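Local coordinates for protein ATP:cob(I)alamin adenosyltransferase (Salmonella enterica subsp. enterica serovar Livingstone, PDB 5CX7) that binds heme through its C-terminal domain and probably converts cob(I)alamin to adenosylcobalamin, the cofactor of propanediol dehydratase, at residues R27-Q32 against W50-A55; H18-A23 against V37-A42; Y108-D113 against T136-I141. All blocks are in the same frame, centred on the assembly; numbering follows the deposited sequence.

Contact 1 of 3, residues R27-Q32 against W50-A55; sequences RAQQLQ and WRMPDA. With HEM (protoporphyrin IX containing Fe), chain B.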
loop_
_atom_site.group_PDB
_atom_site.type_symbol
_atom_site.label_atom_id
_atom_site.label_comp_id
_atom_site.label_asym_id
_atom_site.label_seq_id
_atom_site.Cartn_x
_atom_site.Cartn_y
_atom_site.Cartn_z
ATOM N N ARG E 27 -30.009 6.549 18.624
ATOM C CA ARG E 27 -29.297 7.382 19.555
ATOM C C ARG E 27 -28.549 8.537 18.858
ATOM O O ARG E 27 -28.576 9.688 19.344
ATOM C CB ARG E 27 -28.305 6.548 20.411
ATOM C CG ARG E 27 -27.568 7.323 21.477
ATOM C CD ARG E 27 -28.588 8.079 22.376
ATOM N NE ARG E 27 -27.882 8.779 23.422
ATOM C CZ ARG E 27 -28.385 9.793 24.140
ATOM N NH1 ARG E 27 -29.626 10.228 23.938
ATOM N NH2 ARG E 27 -27.610 10.422 25.065
ATOM N N ALA E 28 -27.877 8.228 17.719
ATOM C CA ALA E 28 -27.243 9.290 16.955
ATOM C C ALA E 28 -28.263 10.359 16.480
ATOM O O ALA E 28 -27.991 11.585 16.544
ATOM C CB ALA E 28 -26.512 8.685 15.754
ATOM N N GLN E 29 -29.430 9.927 16.022
ATOM C CA GLN E 29 -30.535 10.858 15.712
ATOM C C GLN E 29 -30.931 11.747 16.925
ATOM O O GLN E 29 -31.113 12.944 16.757
ATOM C CB GLN E 29 -31.766 10.112 15.200
ATOM C CG GLN E 29 -31.562 9.564 13.818
ATOM C CD GLN E 29 -32.655 8.611 13.374
ATOM O OE1 GLN E 29 -33.402 8.084 14.176
ATOM N NE2 GLN E 29 -32.745 8.405 12.102
ATOM N N GLN E 30 -31.009 11.166 18.128
ATOM C CA GLN E 30 -31.331 11.936 19.307
ATOM C C GLN E 30 -30.281 12.988 19.574
ATOM O O GLN E 30 -30.599 14.087 20.021
ATOM C CB GLN E 30 -31.448 11.048 20.560
ATOM C CG GLN E 30 -32.707 10.197 20.573
ATOM C CD GLN E 30 -32.715 9.067 21.609
ATOM O OE1 GLN E 30 -31.804 8.892 22.410
ATOM N NE2 GLN E 30 -33.649 8.150 21.405
ATOM N N LEU E 31 -29.006 12.614 19.344
ATOM C CA LEU E 31 -27.926 13.537 19.567
ATOM C C LEU E 31 -27.767 14.522 18.433
ATOM O O LEU E 31 -26.919 15.387 18.556
ATOM C CB LEU E 31 -26.621 12.773 19.836
ATOM C CG LEU E 31 -26.608 11.902 21.086
ATOM C CD1 LEU E 31 -25.279 11.208 21.256
ATOM C CD2 LEU E 31 -26.920 12.714 22.349
ATOM N N GLN E 32 -28.487 14.305 17.345
ATOM C CA GLN E 32 -28.371 15.078 16.106
ATOM C C GLN E 32 -26.931 15.070 15.504
ATOM O O GLN E 32 -26.406 16.117 15.132
ATOM C CB GLN E 32 -28.823 16.513 16.332
ATOM C CG GLN E 32 -30.296 16.548 16.712
ATOM C CD GLN E 32 -30.868 17.961 16.729
ATOM O OE1 GLN E 32 -31.555 18.293 15.816
ATOM N NE2 GLN E 32 -30.645 18.748 17.766
ATOM N N TRP E 50 -23.321 0.739 8.477
ATOM C CA TRP E 50 -24.391 1.679 8.138
ATOM C C TRP E 50 -23.946 3.091 8.290
ATOM O O TRP E 50 -23.443 3.508 9.313
ATOM C CB TRP E 50 -25.605 1.449 9.091
ATOM C CG TRP E 50 -26.773 2.258 8.677
ATOM C CD1 TRP E 50 -26.989 3.580 8.934
ATOM C CD2 TRP E 50 -27.829 1.846 7.822
ATOM N NE1 TRP E 50 -28.166 3.995 8.351
ATOM C CE2 TRP E 50 -28.696 2.951 7.657
ATOM C CE3 TRP E 50 -28.162 0.634 7.213
ATOM C CZ2 TRP E 50 -29.860 2.877 6.911
ATOM C CZ3 TRP E 50 -29.361 0.562 6.479
ATOM C CH2 TRP E 50 -30.155 1.664 6.308
ATOM N N ARG E 51 -24.059 3.878 7.213
ATOM C CA ARG E 51 -23.657 5.257 7.230
ATOM C C ARG E 51 -24.848 6.161 7.172
ATOM O O ARG E 51 -25.617 6.106 6.223
ATOM C CB ARG E 51 -22.772 5.617 6.025
ATOM C CG ARG E 51 -22.420 7.094 5.919
ATOM C CD ARG E 51 -21.420 7.405 4.774
ATOM N NE ARG E 51 -21.053 8.826 4.813
ATOM C CZ ARG E 51 -21.670 9.833 4.198
ATOM N NH1 ARG E 51 -22.708 9.638 3.387
ATOM N NH2 ARG E 51 -21.202 11.080 4.358
ATOM N N MET E 52 -24.928 7.043 8.115
ATOM C CA MET E 52 -25.999 8.067 8.144
ATOM C C MET E 52 -25.639 9.217 7.228
ATOM O O MET E 52 -24.435 9.543 7.053
ATOM C CB MET E 52 -26.237 8.571 9.548
ATOM C CG MET E 52 -26.692 7.513 10.505
ATOM S SD MET E 52 -26.745 8.026 12.213
ATOM C CE MET E 52 -28.006 9.332 12.110
ATOM N N PRO E 53 -26.660 9.823 6.597
ATOM C CA PRO E 53 -26.358 10.926 5.681
ATOM C C PRO E 53 -25.534 12.031 6.341
ATOM O O PRO E 53 -25.738 12.356 7.495
ATOM C CB PRO E 53 -27.757 11.446 5.255
ATOM C CG PRO E 53 -28.681 10.337 5.525
ATOM C CD PRO E 53 -28.121 9.556 6.703
ATOM N N ASP E 54 -24.559 12.555 5.590
ATOM C CA ASP E 54 -23.670 13.625 6.024
ATOM C C ASP E 54 -22.699 13.274 7.145
ATOM O O ASP E 54 -22.024 14.172 7.652
ATOM C CB ASP E 54 -24.431 14.898 6.421
ATOM C CG ASP E 54 -25.285 15.441 5.309
ATOM O OD1 ASP E 54 -24.798 15.531 4.176
ATOM O OD2 ASP E 54 -26.457 15.794 5.593
ATOM N N ALA E 55 -22.539 12.001 7.482
ATOM C CA ALA E 55 -21.474 11.636 8.413
ATOM C C ALA E 55 -20.106 12.076 7.860
ATOM O O ALA E 55 -19.838 12.016 6.650
ATOM C CB ALA E 55 -21.454 10.142 8.679
HETATM C CHA HEM B . -37.414 -4.498 10.379
HETATM C CHB HEM B . -33.501 -6.099 7.966
HETATM C CHC HEM B . -31.348 -1.981 9.294
HETATM C CHD HEM B . -35.386 -0.286 11.282
HETATM C C1A HEM B . -36.526 -5.250 9.679
HETATM C C2A HEM B . -36.765 -6.576 9.291
HETATM C C3A HEM B . -35.660 -7.025 8.619
HETATM C C4A HEM B . -34.731 -5.991 8.550
HETATM C CMA HEM B . -35.449 -8.412 8.037
HETATM C CAA HEM B . -38.001 -7.414 9.593
HETATM C CBA HEM B . -37.629 -8.277 10.827
HETATM C CGA HEM B . -38.777 -8.537 11.772
HETATM O O1A HEM B . -39.342 -9.662 11.742
HETATM O O2A HEM B . -39.133 -7.638 12.581
HETATM C C1B HEM B . -32.561 -5.097 8.097
HETATM C C2B HEM B . -31.260 -5.190 7.600
HETATM C C3B HEM B . -30.640 -4.034 7.967
HETATM C C4B HEM B . -31.614 -3.225 8.741
HETATM C CMB HEM B . -30.733 -6.395 6.809
HETATM C CAB HEM B . -29.243 -3.740 7.590
HETATM C CBB HEM B . -28.540 -2.661 7.842
HETATM C C1C HEM B . -32.233 -1.157 9.967
HETATM C C2C HEM B . -31.906 0.130 10.489
HETATM C C3C HEM B . -33.096 0.616 11.058
HETATM C C4C HEM B . -34.091 -0.405 10.863
HETATM C CMC HEM B . -30.538 0.834 10.435
HETATM C CAC HEM B . -33.424 1.901 11.760
HETATM C CBC HEM B . -32.614 2.907 11.977
HETATM C C1D HEM B . -36.245 -1.355 11.164
HETATM C C2D HEM B . -37.592 -1.181 11.716
HETATM C C3D HEM B . -38.195 -2.370 11.499
HETATM C C4D HEM B . -37.195 -3.217 10.787
HETATM C CMD HEM B . -38.143 0.076 12.370
HETATM C CAD HEM B . -39.643 -2.717 11.864
HETATM C CBD HEM B . -39.930 -2.783 13.367
HETATM C CGD HEM B . -40.192 -4.188 13.864
HETATM O O1D HEM B . -41.223 -4.438 14.574
HETATM O O2D HEM B . -39.357 -5.090 13.599
HETATM N NA HEM B . -35.245 -4.910 9.234
HETATM N NB HEM B . -32.719 -3.945 8.744
HETATM N NC HEM B . -33.533 -1.482 10.254
HETATM N ND HEM B . -36.039 -2.590 10.624
HETATM FE FE HEM B . -34.442 -3.277 9.732
#

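Contact 2 of 3, residues H18-A23 against V37-A42; sequences HQLTRA and VSIVDA. With HEM (protoporphyrin IX containing Fe), chain B.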
loop_
_atom_site.group_PDB
_atom_site.type_symbol
_atom_site.label_atom_id
_atom_site.label_comp_id
_atom_site.label_asym_id
_atom_site.label_seq_id
_atom_site.Cartn_x
_atom_site.Cartn_y
_atom_site.Cartn_z
ATOM N N HIS E 18 -29.247 -6.437 14.163
ATOM C CA HIS E 18 -30.268 -5.527 13.797
ATOM C C HIS E 18 -30.527 -4.501 14.895
ATOM O O HIS E 18 -30.644 -3.328 14.593
ATOM C CB HIS E 18 -31.555 -6.287 13.404
ATOM C CG HIS E 18 -32.539 -5.422 12.684
ATOM N ND1 HIS E 18 -33.584 -4.794 13.331
ATOM C CD2 HIS E 18 -32.612 -5.030 11.385
ATOM C CE1 HIS E 18 -34.271 -4.058 12.473
ATOM N NE2 HIS E 18 -33.692 -4.200 11.316
ATOM N N GLN E 19 -30.661 -4.965 16.120
ATOM C CA GLN E 19 -30.932 -4.120 17.273
ATOM C C GLN E 19 -29.788 -3.219 17.615
ATOM O O GLN E 19 -30.019 -2.071 17.915
ATOM C CB GLN E 19 -31.381 -4.913 18.526
ATOM C CG GLN E 19 -32.712 -5.583 18.286
ATOM C CD GLN E 19 -33.779 -4.585 17.834
ATOM O OE1 GLN E 19 -34.180 -3.740 18.627
ATOM N NE2 GLN E 19 -34.277 -4.704 16.610
ATOM N N LEU E 20 -28.560 -3.723 17.521
ATOM C CA LEU E 20 -27.403 -2.883 17.734
ATOM C C LEU E 20 -27.402 -1.739 16.762
ATOM O O LEU E 20 -27.196 -0.587 17.179
ATOM C CB LEU E 20 -26.089 -3.658 17.558
ATOM C CG LEU E 20 -25.627 -4.550 18.696
ATOM C CD1 LEU E 20 -24.504 -5.478 18.252
ATOM C CD2 LEU E 20 -25.208 -3.741 19.906
ATOM N N THR E 21 -27.632 -2.043 15.513
ATOM C CA THR E 21 -27.564 -1.075 14.439
ATOM C C THR E 21 -28.682 -0.017 14.521
ATOM O O THR E 21 -28.457 1.186 14.527
ATOM C CB THR E 21 -27.580 -1.732 13.099
ATOM O OG1 THR E 21 -26.542 -2.704 12.999
ATOM C CG2 THR E 21 -27.347 -0.677 12.008
ATOM N N ARG E 22 -29.891 -0.485 14.691
ATOM C CA ARG E 22 -31.002 0.405 14.952
ATOM C C ARG E 22 -30.838 1.286 16.154
ATOM O O ARG E 22 -31.137 2.447 16.073
ATOM C CB ARG E 22 -32.214 -0.436 15.112
ATOM C CG ARG E 22 -33.503 0.288 15.241
ATOM C CD ARG E 22 -34.754 -0.599 15.144
ATOM N NE ARG E 22 -35.847 0.322 15.416
ATOM C CZ ARG E 22 -37.118 -0.039 15.614
ATOM N NH1 ARG E 22 -37.501 -1.307 15.516
ATOM N NH2 ARG E 22 -37.997 0.883 15.923
ATOM N N ALA E 23 -30.466 0.721 17.298
ATOM C CA ALA E 23 -30.305 1.508 18.515
ATOM C C ALA E 23 -29.192 2.526 18.357
ATOM O O ALA E 23 -29.324 3.643 18.873
ATOM C CB ALA E 23 -30.005 0.627 19.702
ATOM N N VAL E 37 -21.770 3.380 11.695
ATOM C CA VAL E 37 -21.885 2.240 12.638
ATOM C C VAL E 37 -21.288 1.051 12.000
ATOM O O VAL E 37 -21.567 0.774 10.829
ATOM C CB VAL E 37 -23.373 1.844 12.923
ATOM C CG1 VAL E 37 -23.475 0.710 13.903
ATOM C CG2 VAL E 37 -24.156 3.047 13.393
ATOM N N SER E 38 -20.434 0.367 12.716
ATOM C CA SER E 38 -19.815 -0.777 12.180
ATOM C C SER E 38 -19.788 -1.872 13.217
ATOM O O SER E 38 -19.475 -1.644 14.371
ATOM C CB SER E 38 -18.351 -0.467 11.711
ATOM O OG SER E 38 -17.650 -1.699 11.395
ATOM N N ILE E 39 -20.084 -3.065 12.771
ATOM C CA ILE E 39 -20.040 -4.271 13.618
ATOM C C ILE E 39 -19.114 -5.266 12.889
ATOM O O ILE E 39 -19.324 -5.561 11.744
ATOM C CB ILE E 39 -21.408 -4.901 13.848
ATOM C CG1 ILE E 39 -22.378 -3.859 14.448
ATOM C CG2 ILE E 39 -21.302 -6.082 14.787
ATOM C CD1 ILE E 39 -23.817 -4.287 14.481
ATOM N N VAL E 40 -18.197 -5.827 13.665
ATOM C CA VAL E 40 -17.378 -6.951 13.232
ATOM C C VAL E 40 -17.668 -8.178 14.126
ATOM O O VAL E 40 -18.189 -8.053 15.224
ATOM C CB VAL E 40 -15.864 -6.634 13.215
ATOM C CG1 VAL E 40 -15.554 -5.437 12.350
ATOM C CG2 VAL E 40 -15.339 -6.441 14.616
ATOM N N ASP E 41 -17.445 -9.356 13.581
ATOM C CA ASP E 41 -17.595 -10.580 14.332
ATOM C C ASP E 41 -16.363 -10.853 15.181
ATOM O O ASP E 41 -15.415 -10.060 15.223
ATOM C CB ASP E 41 -18.014 -11.759 13.414
ATOM C CG ASP E 41 -16.900 -12.237 12.486
ATOM O OD1 ASP E 41 -15.723 -11.871 12.640
ATOM O OD2 ASP E 41 -17.288 -12.982 11.568
ATOM N N ALA E 42 -16.373 -11.973 15.896
ATOM C CA ALA E 42 -15.251 -12.313 16.777
ATOM C C ALA E 42 -13.933 -12.515 16.065
ATOM O O ALA E 42 -12.896 -12.494 16.715
ATOM C CB ALA E 42 -15.575 -13.585 17.587
HETATM C CHA HEM B . -37.414 -4.498 10.379
HETATM C CHB HEM B . -33.501 -6.099 7.966
HETATM C CHC HEM B . -31.348 -1.981 9.294
HETATM C CHD HEM B . -35.386 -0.286 11.282
HETATM C C1A HEM B . -36.526 -5.250 9.679
HETATM C C2A HEM B . -36.765 -6.576 9.291
HETATM C C3A HEM B . -35.660 -7.025 8.619
HETATM C C4A HEM B . -34.731 -5.991 8.550
HETATM C CMA HEM B . -35.449 -8.412 8.037
HETATM C CAA HEM B . -38.001 -7.414 9.593
HETATM C CBA HEM B . -37.629 -8.277 10.827
HETATM C CGA HEM B . -38.777 -8.537 11.772
HETATM O O1A HEM B . -39.342 -9.662 11.742
HETATM O O2A HEM B . -39.133 -7.638 12.581
HETATM C C1B HEM B . -32.561 -5.097 8.097
HETATM C C2B HEM B . -31.260 -5.190 7.600
HETATM C C3B HEM B . -30.640 -4.034 7.967
HETATM C C4B HEM B . -31.614 -3.225 8.741
HETATM C CMB HEM B . -30.733 -6.395 6.809
HETATM C CAB HEM B . -29.243 -3.740 7.590
HETATM C CBB HEM B . -28.540 -2.661 7.842
HETATM C C1C HEM B . -32.233 -1.157 9.967
HETATM C C2C HEM B . -31.906 0.130 10.489
HETATM C C3C HEM B . -33.096 0.616 11.058
HETATM C C4C HEM B . -34.091 -0.405 10.863
HETATM C CMC HEM B . -30.538 0.834 10.435
HETATM C CAC HEM B . -33.424 1.901 11.760
HETATM C CBC HEM B . -32.614 2.907 11.977
HETATM C C1D HEM B . -36.245 -1.355 11.164
HETATM C C2D HEM B . -37.592 -1.181 11.716
HETATM C C3D HEM B . -38.195 -2.370 11.499
HETATM C C4D HEM B . -37.195 -3.217 10.787
HETATM C CMD HEM B . -38.143 0.076 12.370
HETATM C CAD HEM B . -39.643 -2.717 11.864
HETATM C CBD HEM B . -39.930 -2.783 13.367
HETATM C CGD HEM B . -40.192 -4.188 13.864
HETATM O O1D HEM B . -41.223 -4.438 14.574
HETATM O O2D HEM B . -39.357 -5.090 13.599
HETATM N NA HEM B . -35.245 -4.910 9.234
HETATM N NB HEM B . -32.719 -3.945 8.744
HETATM N NC HEM B . -33.533 -1.482 10.254
HETATM N ND HEM B . -36.039 -2.590 10.624
HETATM FE FE HEM B . -34.442 -3.277 9.732
#

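Contact 3 of 3, residues Y108-D113 against T136-I141; sequences YALWRD and TAIAAI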
loop_
_atom_site.group_PDB
_atom_site.type_symbol
_atom_site.label_atom_id
_atom_site.label_comp_id
_atom_site.label_asym_id
_atom_site.label_seq_id
_atom_site.Cartn_x
_atom_site.Cartn_y
_atom_site.Cartn_z
ATOM N N TYR E 108 -16.057 -0.897 21.152
ATOM C CA TYR E 108 -16.226 -1.785 22.266
ATOM C C TYR E 108 -16.228 -3.231 21.817
ATOM O O TYR E 108 -16.756 -3.587 20.766
ATOM C CB TYR E 108 -17.574 -1.508 22.972
ATOM C CG TYR E 108 -17.536 -0.267 23.734
ATOM C CD1 TYR E 108 -17.778 0.939 23.092
ATOM C CD2 TYR E 108 -17.327 -0.242 25.093
ATOM C CE1 TYR E 108 -17.809 2.100 23.798
ATOM C CE2 TYR E 108 -17.281 0.962 25.820
ATOM C CZ TYR E 108 -17.553 2.122 25.130
ATOM O OH TYR E 108 -17.572 3.345 25.730
ATOM N N ALA E 109 -15.591 -4.069 22.614
ATOM C CA ALA E 109 -15.620 -5.495 22.441
ATOM C C ALA E 109 -16.913 -6.033 23.070
ATOM O O ALA E 109 -17.384 -5.504 24.066
ATOM C CB ALA E 109 -14.441 -6.125 23.119
ATOM N N LEU E 110 -17.505 -7.013 22.431
ATOM C CA LEU E 110 -18.801 -7.563 22.840
ATOM C C LEU E 110 -18.557 -8.998 23.337
ATOM O O LEU E 110 -18.026 -9.832 22.595
ATOM C CB LEU E 110 -19.761 -7.567 21.700
ATOM C CG LEU E 110 -19.945 -6.218 20.991
ATOM C CD1 LEU E 110 -20.838 -6.369 19.786
ATOM C CD2 LEU E 110 -20.499 -5.154 21.914
ATOM N N TRP E 111 -19.035 -9.279 24.541
ATOM C CA TRP E 111 -18.829 -10.572 25.214
ATOM C C TRP E 111 -20.138 -11.178 25.734
ATOM O O TRP E 111 -21.062 -10.460 26.090
ATOM C CB TRP E 111 -17.944 -10.389 26.430
ATOM C CG TRP E 111 -16.602 -9.869 26.197
ATOM C CD1 TRP E 111 -16.258 -8.580 26.044
ATOM C CD2 TRP E 111 -15.388 -10.627 26.108
ATOM N NE1 TRP E 111 -14.904 -8.475 25.844
ATOM C CE2 TRP E 111 -14.352 -9.724 25.862
ATOM C CE3 TRP E 111 -15.085 -11.989 26.236
ATOM C CZ2 TRP E 111 -13.001 -10.129 25.754
ATOM C CZ3 TRP E 111 -13.770 -12.408 26.101
ATOM C CH2 TRP E 111 -12.743 -11.501 25.869
ATOM N N ARG E 112 -20.246 -12.507 25.653
ATOM C CA ARG E 112 -21.401 -13.276 26.203
ATOM C C ARG E 112 -20.823 -14.488 26.861
ATOM O O ARG E 112 -20.155 -15.266 26.162
ATOM C CB ARG E 112 -22.368 -13.784 25.106
ATOM C CG ARG E 112 -23.746 -13.267 25.228
ATOM C CD ARG E 112 -24.687 -13.952 24.206
ATOM N NE ARG E 112 -25.508 -12.834 23.901
ATOM C CZ ARG E 112 -25.894 -12.453 22.695
ATOM N NH1 ARG E 112 -25.567 -13.115 21.589
ATOM N NH2 ARG E 112 -26.649 -11.405 22.623
ATOM N N ASP E 113 -21.180 -14.720 28.124
ATOM C CA ASP E 113 -20.758 -15.944 28.840
ATOM C C ASP E 113 -19.256 -16.197 28.754
ATOM O O ASP E 113 -18.830 -17.324 28.467
ATOM C CB ASP E 113 -21.507 -17.190 28.315
ATOM C CG ASP E 113 -23.039 -17.108 28.478
ATOM O OD1 ASP E 113 -23.537 -16.333 29.329
ATOM O OD2 ASP E 113 -23.777 -17.750 27.667
ATOM N N THR E 136 -25.120 3.004 24.340
ATOM C CA THR E 136 -26.588 2.934 24.202
ATOM C C THR E 136 -26.973 1.734 23.360
ATOM O O THR E 136 -27.927 1.038 23.687
ATOM C CB THR E 136 -27.146 4.259 23.592
ATOM O OG1 THR E 136 -26.752 5.343 24.411
ATOM C CG2 THR E 136 -28.688 4.246 23.484
ATOM N N ALA E 137 -26.277 1.515 22.235
ATOM C CA ALA E 137 -26.607 0.434 21.331
ATOM C C ALA E 137 -26.365 -0.887 22.028
ATOM O O ALA E 137 -27.203 -1.788 21.926
ATOM C CB ALA E 137 -25.767 0.529 20.079
ATOM N N ILE E 138 -25.269 -0.983 22.766
ATOM C CA ILE E 138 -24.911 -2.192 23.456
ATOM C C ILE E 138 -25.934 -2.559 24.550
ATOM O O ILE E 138 -26.288 -3.717 24.702
ATOM C CB ILE E 138 -23.508 -2.095 24.020
ATOM C CG1 ILE E 138 -22.477 -2.187 22.850
ATOM C CG2 ILE E 138 -23.203 -3.201 25.017
ATOM C CD1 ILE E 138 -21.092 -1.652 23.225
ATOM N N ALA E 139 -26.409 -1.552 25.252
ATOM C CA ALA E 139 -27.478 -1.720 26.250
ATOM C C ALA E 139 -28.770 -2.247 25.627
ATOM O O ALA E 139 -29.555 -2.847 26.345
ATOM C CB ALA E 139 -27.709 -0.411 27.013
ATOM N N ALA E 140 -29.025 -2.032 24.324
ATOM C CA ALA E 140 -30.241 -2.522 23.674
ATOM C C ALA E 140 -30.262 -4.036 23.508
ATOM O O ALA E 140 -31.300 -4.595 23.231
ATOM C CB ALA E 140 -30.449 -1.866 22.315
ATOM N N ILE E 141 -29.128 -4.704 23.633
ATOM C CA ILE E 141 -29.137 -6.124 23.516
ATOM C C ILE E 141 -28.599 -6.833 24.673
ATOM O O ILE E 141 -28.557 -7.974 24.486
ATOM C CB ILE E 141 -28.384 -6.678 22.236
ATOM C CG1 ILE E 141 -26.887 -6.354 22.246
ATOM C CG2 ILE E 141 -29.023 -6.085 20.969
ATOM C CD1 ILE E 141 -26.073 -7.214 21.260
#

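Contact 1 of 3, residues R27-Q32 against W50-A55
Met52 reaches across to the last turns of helix 14-31 and lays its thioether against Ala28. The sulfur SD of Met52 sits 3.6 Å from CB of Ala28, and the terminal methyl CE then turns along the helix surface to meet CG of Gln29 at 4.0 Å. That turn comes from the end of the Met52 chain: it runs extended through chi2, and the bend at chi3 (63°) folds CE back within reach of both Ala28 and Gln29. Gln29 meets CE of Met52 at a slant, with its aliphatic part; no hydrogen bond crosses the contact. Val35 packs on both Ala28 and Met52.

Two residues before Met52, Trp50 turns to the cofactor. The heme methyl CMC stands 3.8 Å above the plane of the Trp50 ring, over its centre, a CH-pi arrangement, while CE3 of Trp50 touches the vinyl carbon CBB of the heme at 3.4 Å. Beyond strand 46-51 the chain reverses in a type II turn from Met52 to Ala55. The whole is a helix end packed on the exit of strand 46-51, where the sheet continues into the second subunit, beside the heme pocket of an HbpS-like domain.

Contact 2 of 3, residues H18-A23 against V37-A42
Hydroxyl OG1 of Thr21 is hydrogen-bonded to the backbone O of Leu17, one turn back in the helix, and on the strand side the methyl CD1 of Ile39 presses on it at 3.5 Å. A buried polar atom is thus satisfied inside the helix, with a methyl resting against it. The setting is a helix laid on an antiparallel sheet in an HbpS-like domain: the axes of 18-23 and 37-41 come within 9.1 Å and run nearly antiparallel, at 159°. Ile39 makes most of the contact from the sheet side. Its CD1 is shared between Thr21 and Leu20, lying 3.9 Å from CB of Leu20, and Val37, two residues earlier on the same strand face, brings CG1 more loosely to CA of Thr21.

The other side of the helix belongs to the heme. With CG anti to the backbone N (chi1 -165°), the imidazole of His18 is carried away from the sheet, and its NE2 binds the iron at 2.0 Å. His18 of the second subunit supplies a ligand to the same iron, so this is a bis-histidine heme joining two chains; Phe14 meets the His18 ring. Thr21 also takes part here, turning its methyl CG2 to the heme methyl CMC. Arg22, extended from CG to NE and paired through NE with Glu26, spreads its guanidinium against the porphyrin edge: the heme methyl CMD lies over the centre of one face, 3.4 Å from CZ of Arg22.

Contact 3 of 3, residues Y108-D113 against T136-I141
Ile138 has CG1 anti to its carbonyl carbon (chi1 -73°) and a nearly straight chi2 (161°), which sends CD1 down from helix 127-139 onto the sheet; Leu110, with CG anti to its carbonyl carbon (chi1 -53°), points its isobutyl group at it, and CD2 makes the touch. The terminal methyl of Ile138 lands at the root of Tyr108, its CD1 3.5 Å from CB of Tyr108, and the two side chains cross at about a right angle. On the neighbouring inward position, CD2 of Leu110 touches CG1 of Ile138 at 3.7 Å, so this isoleucine fits against two strand residues at once. Leu120 of the adjoining strand packs on Ile138 as well.

Farther along, Arg112 passes Ile141. The backbone O of Ile141 lies near the edge of the Arg112 guanidinium, but NH2 of Arg112 is 4.3 Å from it, too far for a hydrogen bond. Between these two segments the contact is therefore mainly apolar, with no hydrogen bond; the hydroxyl of Tyr108 adds a polar tie to the same helix through Gln135, and Arg112 forms a salt bridge with Asp16 through NH1.

Contacts 1 and 2 both use helix 14-31, toward its end and its middle, and reach the adjacent strands 46-51 and 36-41; their centres are 14 Å apart and their segments alternate along the chain. Contact 3 follows both in sequence and brings helix 127-139 to strand 107-112, at the far edge of the same antiparallel sheet, four-stranded within this chain, about 9 Å from contact 2 and 20 Å from contact 1 between centres. Helix 14-31 packs on helix 127-139 and the residues after it: the backbone O of Leu20 on Ala137, Leu20 on Ile141, Ala23 on Ala140. Together the contacts span one helix layer on one sheet, and the heme, touched by contacts 1 and 2, sits between this subunit and the next.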